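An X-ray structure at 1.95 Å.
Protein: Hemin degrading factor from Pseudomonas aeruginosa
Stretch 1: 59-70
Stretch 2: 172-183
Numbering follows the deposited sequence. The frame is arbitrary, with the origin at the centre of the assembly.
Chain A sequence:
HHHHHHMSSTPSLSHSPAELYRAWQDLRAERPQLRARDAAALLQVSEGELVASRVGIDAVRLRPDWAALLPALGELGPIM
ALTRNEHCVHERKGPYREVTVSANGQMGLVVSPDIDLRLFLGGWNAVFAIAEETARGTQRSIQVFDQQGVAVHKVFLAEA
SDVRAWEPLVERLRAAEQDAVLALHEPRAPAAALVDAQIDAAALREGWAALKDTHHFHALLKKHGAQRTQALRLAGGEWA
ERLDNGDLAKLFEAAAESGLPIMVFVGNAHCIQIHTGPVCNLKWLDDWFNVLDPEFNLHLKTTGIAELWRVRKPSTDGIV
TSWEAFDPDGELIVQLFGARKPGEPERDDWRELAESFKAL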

# COMPACT_ATOMS: atom_id res chain seq x y z
N ALA A 59 -19.73 12.39 6.98
CA ALA A 59 -19.37 11.58 5.81
C ALA A 59 -20.52 11.44 4.82
O ALA A 59 -21.69 11.44 5.21
N VAL A 60 -20.18 11.31 3.54
CA VAL A 60 -21.15 11.02 2.47
C VAL A 60 -20.70 9.74 1.76
O VAL A 60 -19.51 9.59 1.44
N ARG A 61 -21.61 8.81 1.53
CA ARG A 61 -21.29 7.61 0.82
C ARG A 61 -21.29 7.91 -0.65
O ARG A 61 -22.18 8.55 -1.09
N LEU A 62 -20.26 7.48 -1.36
CA LEU A 62 -20.17 7.74 -2.79
C LEU A 62 -20.44 6.45 -3.55
O LEU A 62 -20.41 5.36 -2.97
N ARG A 63 -20.73 6.53 -4.82
CA ARG A 63 -20.87 5.32 -5.60
C ARG A 63 -19.50 4.71 -5.88
O ARG A 63 -18.60 5.40 -6.12
N PRO A 64 -19.42 3.38 -5.87
CA PRO A 64 -18.17 2.70 -6.25
C PRO A 64 -17.99 2.67 -7.76
O PRO A 64 -17.77 1.60 -8.33
N ASP A 65 -18.07 3.84 -8.38
CA ASP A 65 -17.92 4.00 -9.82
C ASP A 65 -16.48 4.41 -10.07
O ASP A 65 -16.20 5.59 -10.27
N TRP A 66 -15.56 3.45 -10.06
CA TRP A 66 -14.13 3.80 -10.06
C TRP A 66 -13.71 4.54 -11.32
O TRP A 66 -12.85 5.42 -11.27
N ALA A 67 -14.33 4.21 -12.44
CA ALA A 67 -14.01 4.84 -13.72
C ALA A 67 -14.30 6.34 -13.74
O ALA A 67 -13.59 7.09 -14.39
N ALA A 68 -15.36 6.78 -13.05
CA ALA A 68 -15.61 8.22 -12.90
C ALA A 68 -14.84 8.84 -11.72
O ALA A 68 -14.25 9.92 -11.84
N LEU A 69 -14.86 8.16 -10.57
CA LEU A 69 -14.25 8.70 -9.35
C LEU A 69 -12.74 8.93 -9.48
O LEU A 69 -12.25 10.03 -9.19
N LEU A 70 -12.01 7.91 -9.91
CA LEU A 70 -10.55 8.01 -9.97
C LEU A 70 -9.99 9.16 -10.82
O LEU A 70 -9.15 9.90 -10.36
N ARG A 172 -21.77 14.80 -7.45
CA ARG A 172 -21.79 14.01 -8.68
C ARG A 172 -21.67 12.51 -8.42
O ARG A 172 -22.29 11.69 -9.12
N LEU A 173 -20.87 12.15 -7.42
CA LEU A 173 -20.60 10.76 -7.08
C LEU A 173 -21.43 10.24 -5.91
O LEU A 173 -21.35 9.07 -5.57
N ARG A 174 -22.21 11.10 -5.28
CA ARG A 174 -22.97 10.72 -4.12
C ARG A 174 -23.93 9.56 -4.39
O ARG A 174 -24.65 9.57 -5.33
N ALA A 175 -23.90 8.57 -3.53
CA ALA A 175 -24.73 7.38 -3.69
C ALA A 175 -26.18 7.73 -3.36
O ALA A 175 -26.45 8.61 -2.54
N ALA A 176 -27.12 7.02 -3.99
CA ALA A 176 -28.55 7.27 -3.77
C ALA A 176 -28.97 6.82 -2.37
O ALA A 176 -29.67 7.54 -1.65
N GLU A 177 -28.55 5.64 -1.97
CA GLU A 177 -28.81 5.19 -0.64
C GLU A 177 -27.65 5.48 0.26
O GLU A 177 -26.75 4.75 0.36
N GLN A 178 -27.77 6.57 0.96
CA GLN A 178 -26.69 7.10 1.76
C GLN A 178 -26.25 6.16 2.87
O GLN A 178 -25.05 5.89 3.01
N ASP A 179 -27.13 5.78 3.75
CA ASP A 179 -26.95 4.58 4.49
C ASP A 179 -25.89 4.68 5.56
O ASP A 179 -25.10 5.59 5.54
N ALA A 180 -25.89 3.80 6.52
CA ALA A 180 -24.79 3.82 7.44
C ALA A 180 -24.40 2.42 7.93
O ALA A 180 -23.78 2.31 8.93
N VAL A 181 -24.76 1.41 7.17
CA VAL A 181 -24.56 0.07 7.64
C VAL A 181 -23.34 -0.65 7.06
O VAL A 181 -22.48 -1.10 7.81
N LEU A 182 -23.27 -0.72 5.75
CA LEU A 182 -22.14 -1.31 5.01
C LEU A 182 -22.20 -2.84 4.87
O LEU A 182 -22.05 -3.57 5.85
N ALA A 183 -22.34 -3.30 3.65
CA ALA A 183 -22.42 -4.71 3.38
C ALA A 183 -21.03 -5.34 3.36
O ALA A 183 -20.17 -4.87 2.67

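Where the helix of stretch 2 runs out, Arg172 (chi1 and chi2 both t) points its CA-to-CB bond sideways and makes its contact through the backbone: Arg63 NH1 donates to Arg172 O at 3.0 Å. Leu173, m at both chi angles, packs its side chain among apolar neighbours and over the Arg63 guanidinium. Its CD1 lies 4.2 Å from Leu69 CB and 4.4 Å from Ala68 CB, and it also covers one face of the Arg63 guanidinium; its CB is 4.0 Å from Leu62 CD2. That guanidinium also forms a salt bridge with Asp65, with a weak hydrogen bond from Arg63 NH2 to Asp65 OD2 (3.5 Å). The Leu173 carbonyl accepts from the backbone, Arg63 N to Leu173 O being 2.7 Å. Arg174 directs CB away overall, yet its guanidinium lies with one face against Val60 CG1. The methyl of Ala175 rests 3.7 Å from Arg61 CG, beside the hydrogen bond from Ala175 N to Arg61 O (3.0 Å). Gln178 (m, m) folds back so that its amide grips the strand backbone: OE1 accepts from Arg61 N and NE2 donates to Arg61 O, both at 2.8 Å, while NE2 also reaches Ala175 O (2.8 Å). Asp179 OD1 stays 4.3 Å from Arg61 NH2, a proximity of charges only. Finally, Leu182 (t, p) brings CD1 to 3.6 Å from Arg61 NH2.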

# COMPACT_ATOMS: atom_id res chain seq x y z
CB ALA A 59 -18.89 10.20 6.24
CB VAL A 60 -21.25 12.19 1.45
CG1 VAL A 60 -22.15 11.80 0.27
CG2 VAL A 60 -21.75 13.47 2.11
CB ARG A 61 -22.17 6.44 1.19
CG ARG A 61 -22.27 5.35 0.16
CD ARG A 61 -21.37 4.16 0.45
NE ARG A 61 -21.98 3.32 1.44
CZ ARG A 61 -22.09 2.00 1.45
NH1 ARG A 61 -21.70 1.23 0.47
NH2 ARG A 61 -22.70 1.46 2.46
CB LEU A 62 -18.80 8.30 -3.17
CG LEU A 62 -18.30 9.60 -2.53
CD1 LEU A 62 -16.94 9.97 -3.12
CD2 LEU A 62 -19.31 10.75 -2.71
CB ARG A 63 -21.62 5.55 -6.89
CG ARG A 63 -22.91 6.29 -6.76
CD ARG A 63 -23.64 6.24 -8.08
NE ARG A 63 -22.82 6.64 -9.18
CZ ARG A 63 -22.57 7.90 -9.49
NH1 ARG A 63 -23.07 8.84 -8.75
NH2 ARG A 63 -21.80 8.22 -10.46
CB PRO A 64 -18.38 1.29 -5.72
CG PRO A 64 -19.85 1.10 -5.73
CD PRO A 64 -20.42 2.44 -5.35
CB ASP A 65 -18.88 5.11 -10.28
CG ASP A 65 -19.02 5.20 -11.80
OD1 ASP A 65 -18.15 4.68 -12.54
OD2 ASP A 65 -20.00 5.82 -12.25
CB TRP A 66 -13.25 2.56 -9.83
CG TRP A 66 -13.77 1.69 -8.73
CD1 TRP A 66 -14.16 0.39 -8.84
CD2 TRP A 66 -14.04 2.08 -7.38
NE1 TRP A 66 -14.63 -0.06 -7.62
CE2 TRP A 66 -14.56 0.96 -6.71
CE3 TRP A 66 -13.86 3.27 -6.65
CZ2 TRP A 66 -14.91 0.99 -5.36
CZ3 TRP A 66 -14.21 3.30 -5.31
CH2 TRP A 66 -14.74 2.16 -4.68
CB ALA A 67 -14.74 4.14 -14.85
CB ALA A 68 -17.11 8.50 -12.78
CB LEU A 69 -14.56 7.75 -8.18
CG LEU A 69 -14.18 8.05 -6.72
CD1 LEU A 69 -12.87 7.38 -6.36
CD2 LEU A 69 -14.12 9.54 -6.41
CB LEU A 70 -9.92 6.67 -10.37
CG LEU A 70 -10.17 5.52 -9.39
CD1 LEU A 70 -9.75 4.18 -9.99
CD2 LEU A 70 -9.46 5.77 -8.07
CB ARG A 172 -20.65 14.49 -9.59
CG ARG A 172 -20.39 13.62 -10.80
CD ARG A 172 -19.44 14.33 -11.75
NE ARG A 172 -18.51 15.18 -11.01
CZ ARG A 172 -17.61 15.98 -11.58
NH1 ARG A 172 -17.53 16.05 -12.90
NH2 ARG A 172 -16.80 16.72 -10.83
CB LEU A 173 -19.11 10.58 -6.75
CG LEU A 173 -18.15 10.25 -7.89
CD1 LEU A 173 -18.57 8.96 -8.62
CD2 LEU A 173 -18.05 11.39 -8.87
CB ARG A 174 -23.68 11.94 -3.57
CG ARG A 174 -25.03 11.74 -2.93
CD ARG A 174 -25.67 13.10 -2.75
NE ARG A 174 -25.35 13.49 -1.42
CZ ARG A 174 -24.67 14.56 -1.10
NH1 ARG A 174 -24.27 15.43 -2.00
NH2 ARG A 174 -24.46 14.76 0.16
CB ALA A 175 -24.24 6.28 -2.79
CB ALA A 176 -29.38 6.58 -4.83
CB GLU A 177 -29.21 3.70 -0.58
CG GLU A 177 -28.31 2.73 -1.28
CD GLU A 177 -28.20 2.88 -2.79
OE1 GLU A 177 -27.44 3.74 -3.24
OE2 GLU A 177 -28.87 2.11 -3.52
CB GLN A 178 -27.02 8.50 2.26
CG GLN A 178 -26.62 9.55 1.24
CD GLN A 178 -25.15 9.42 0.90
OE1 GLN A 178 -24.29 9.46 1.78
NE2 GLN A 178 -24.84 9.24 -0.38
CB ASP A 179 -26.58 3.47 3.55
CG ASP A 179 -27.34 2.27 3.79
OD1 ASP A 179 -26.81 1.16 3.56
OD2 ASP A 179 -28.50 2.41 4.19
CB ALA A 180 -25.09 4.74 8.57
CB VAL A 181 -25.89 -0.68 7.51
CG1 VAL A 181 -25.70 -2.18 7.51
CG2 VAL A 181 -26.76 -0.27 8.69
CB LEU A 182 -20.78 -0.86 5.57
CG LEU A 182 -19.63 -1.26 4.66
CD1 LEU A 182 -19.94 -0.78 3.27
CD2 LEU A 182 -18.30 -0.71 5.14
CB ALA A 183 -23.07 -4.90 2.04